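Local coordinates for hypothetical protein PP5205 (Pseudomonas putida, PDB 2G2X), which is of unknown function but carries an EVE domain, akin in fold to PUA and ASCH domains, and so may bind a modified nucleic acid, at residues A63-A68 with V97-V102. Sequence-based numbering, arbitrary orientation.
Sequences ARITRA and VDVAHV
R64 crosses from strand 58-71 to its antiparallel neighbour 95-110 with backbone and side chain. R64 N donates to A100 O (2.8 Å); A100 N returns a bond to R64 O. CG takes the crowded position between backbone N and carbonyl carbon (chi1 66°); beyond an extended chain, a turn at chi4 (-68°) brings one guanidinium face over A100 CB, offset toward the rim. R64 NH1 makes a weak, bent bond to H101 O (3.1 Å). An alanine here would probably keep the backbone pair but lose the guanidinium cover of the A100 methyl and the H101 link. T66 CG2 presses on A100 CB, tightly at 3.5 Å. Between I65 and R67 the register slips by one in a classic beta bulge of this EVE-domain sheet: T66 and R67 both face D98. T66 N donates to D98 O (2.7 Å) from above the carbonyl plane, R67 N only weakly, while D98 N reaches R67 O on a lone pair. T66 OG1, crowded (chi1 54°) so that CG2 lies anti to the carbonyl carbon, bonds to E23 OE2 on strand 23-26, beyond 95-110. R67, extended with CG anti to its N, runs alongside D98; a water 2.6 Å from both R67 NH1 and D98 OD2 bridges their charges, and D98 OD1 bonds to Y70 OH. On the other face, I65 CD1 meets V99 CG1 at 4.0 Å, beside F47.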
loop_
_atom_site.group_PDB
_atom_site.type_symbol
_atom_site.label_atom_id
_atom_site.label_comp_id
_atom_site.label_asym_id
_atom_site.label_seq_id
_atom_site.Cartn_x
_atom_site.Cartn_y
_atom_site.Cartn_z
ATOM N N ALA A 63 3.221 6.655 -5.137
ATOM C CA ALA A 63 2.262 7.573 -4.538
ATOM C C ALA A 63 2.868 8.069 -3.229
ATOM O O ALA A 63 3.913 7.573 -2.801
ATOM C CB ALA A 63 0.930 6.862 -4.282
ATOM N N ARG A 64 2.216 9.037 -2.591
ATOM C CA ARG A 64 2.722 9.590 -1.342
ATOM C C ARG A 64 1.651 9.708 -0.259
ATOM O O ARG A 64 0.458 9.746 -0.552
ATOM C CB ARG A 64 3.337 10.971 -1.597
ATOM C CG ARG A 64 2.341 12.043 -2.035
ATOM C CD ARG A 64 3.021 13.405 -2.164
ATOM N NE ARG A 64 2.066 14.483 -2.418
ATOM C CZ ARG A 64 1.370 14.614 -3.545
ATOM N NH1 ARG A 64 1.527 13.736 -4.526
ATOM N NH2 ARG A 64 0.513 15.619 -3.692
ATOM N N ILE A 65 2.092 9.770 0.996
ATOM C CA ILE A 65 1.189 9.897 2.135
ATOM C C ILE A 65 0.860 11.370 2.348
ATOM O O ILE A 65 1.764 12.181 2.555
ATOM C CB ILE A 65 1.836 9.362 3.426
ATOM C CG1 ILE A 65 2.312 7.921 3.214
ATOM C CG2 ILE A 65 0.842 9.443 4.575
ATOM C CD1 ILE A 65 1.217 6.974 2.740
ATOM N N THR A 66 -0.429 11.708 2.299
ATOM C CA THR A 66 -0.871 13.090 2.489
ATOM C C THR A 66 -1.513 13.318 3.855
ATOM O O THR A 66 -1.843 14.444 4.201
ATOM C CB THR A 66 -1.877 13.540 1.386
ATOM O OG1 THR A 66 -2.974 12.619 1.317
ATOM C CG2 THR A 66 -1.185 13.620 0.035
ATOM N N ARG A 67 -1.705 12.246 4.616
ATOM C CA ARG A 67 -2.269 12.348 5.964
ATOM C C ARG A 67 -1.869 11.132 6.795
ATOM O O ARG A 67 -2.175 9.993 6.437
ATOM C CB ARG A 67 -3.799 12.465 5.944
ATOM C CG ARG A 67 -4.359 12.721 7.345
ATOM C CD ARG A 67 -5.895 12.759 7.448
ATOM N NE ARG A 67 -6.273 12.993 8.841
ATOM C CZ ARG A 67 -7.506 12.915 9.337
ATOM N NH1 ARG A 67 -8.534 12.603 8.559
ATOM N NH2 ARG A 67 -7.703 13.143 10.627
ATOM N N ALA A 68 -1.184 11.383 7.905
ATOM C CA ALA A 68 -0.730 10.312 8.783
ATOM C C ALA A 68 -1.912 9.546 9.370
ATOM O O ALA A 68 -3.058 9.986 9.292
ATOM C CB ALA A 68 0.146 10.882 9.897
ATOM N N VAL A 97 -4.842 6.070 6.222
ATOM C CA VAL A 97 -3.974 7.185 5.879
ATOM C C VAL A 97 -4.513 7.662 4.547
ATOM O O VAL A 97 -5.215 6.912 3.872
ATOM C CB VAL A 97 -2.486 6.761 5.711
ATOM C CG1 VAL A 97 -1.926 6.279 7.044
ATOM C CG2 VAL A 97 -2.357 5.684 4.642
ATOM N N ASP A 98 -4.221 8.905 4.177
ATOM C CA ASP A 98 -4.685 9.420 2.898
ATOM C C ASP A 98 -3.493 9.498 1.960
ATOM O O ASP A 98 -2.384 9.834 2.378
ATOM C CB ASP A 98 -5.330 10.800 3.061
ATOM C CG ASP A 98 -6.668 10.738 3.779
ATOM O OD1 ASP A 98 -7.278 9.646 3.819
ATOM O OD2 ASP A 98 -7.114 11.782 4.296
ATOM N N VAL A 99 -3.723 9.200 0.686
ATOM C CA VAL A 99 -2.642 9.201 -0.285
ATOM C C VAL A 99 -2.923 10.044 -1.516
ATOM O O VAL A 99 -4.059 10.445 -1.773
ATOM C CB VAL A 99 -2.342 7.762 -0.761
ATOM C CG1 VAL A 99 -2.083 6.859 0.440
ATOM C CG2 VAL A 99 -3.512 7.232 -1.594
ATOM N N ALA A 100 -1.868 10.305 -2.280
ATOM C CA ALA A 100 -1.979 11.073 -3.504
ATOM C C ALA A 100 -1.023 10.463 -4.516
ATOM O O ALA A 100 -0.004 9.863 -4.154
ATOM C CB ALA A 100 -1.639 12.536 -3.252
ATOM N N HIS A 101 -1.375 10.614 -5.784
ATOM C CA HIS A 101 -0.598 10.080 -6.889
ATOM C C HIS A 101 0.698 10.828 -7.125
ATOM O O HIS A 101 0.747 12.051 -7.021
ATOM C CB HIS A 101 -1.433 10.135 -8.172
ATOM C CG HIS A 101 -0.686 9.723 -9.404
ATOM N ND1 HIS A 101 -0.672 8.426 -9.868
ATOM C CD2 HIS A 101 0.056 10.444 -10.279
ATOM C CE1 HIS A 101 0.040 8.366 -10.980
ATOM N NE2 HIS A 101 0.493 9.577 -11.251
ATOM N N VAL A 102 1.753 10.085 -7.444
ATOM C CA VAL A 102 3.034 10.701 -7.756
ATOM C C VAL A 102 3.425 10.334 -9.185
ATOM O O VAL A 102 3.705 11.208 -10.001
ATOM C CB VAL A 102 4.153 10.258 -6.792
ATOM C CG1 VAL A 102 5.496 10.769 -7.299
ATOM C CG2 VAL A 102 3.892 10.812 -5.398
HETATM O O HOH W 1 -8.898 12.603 5.976
#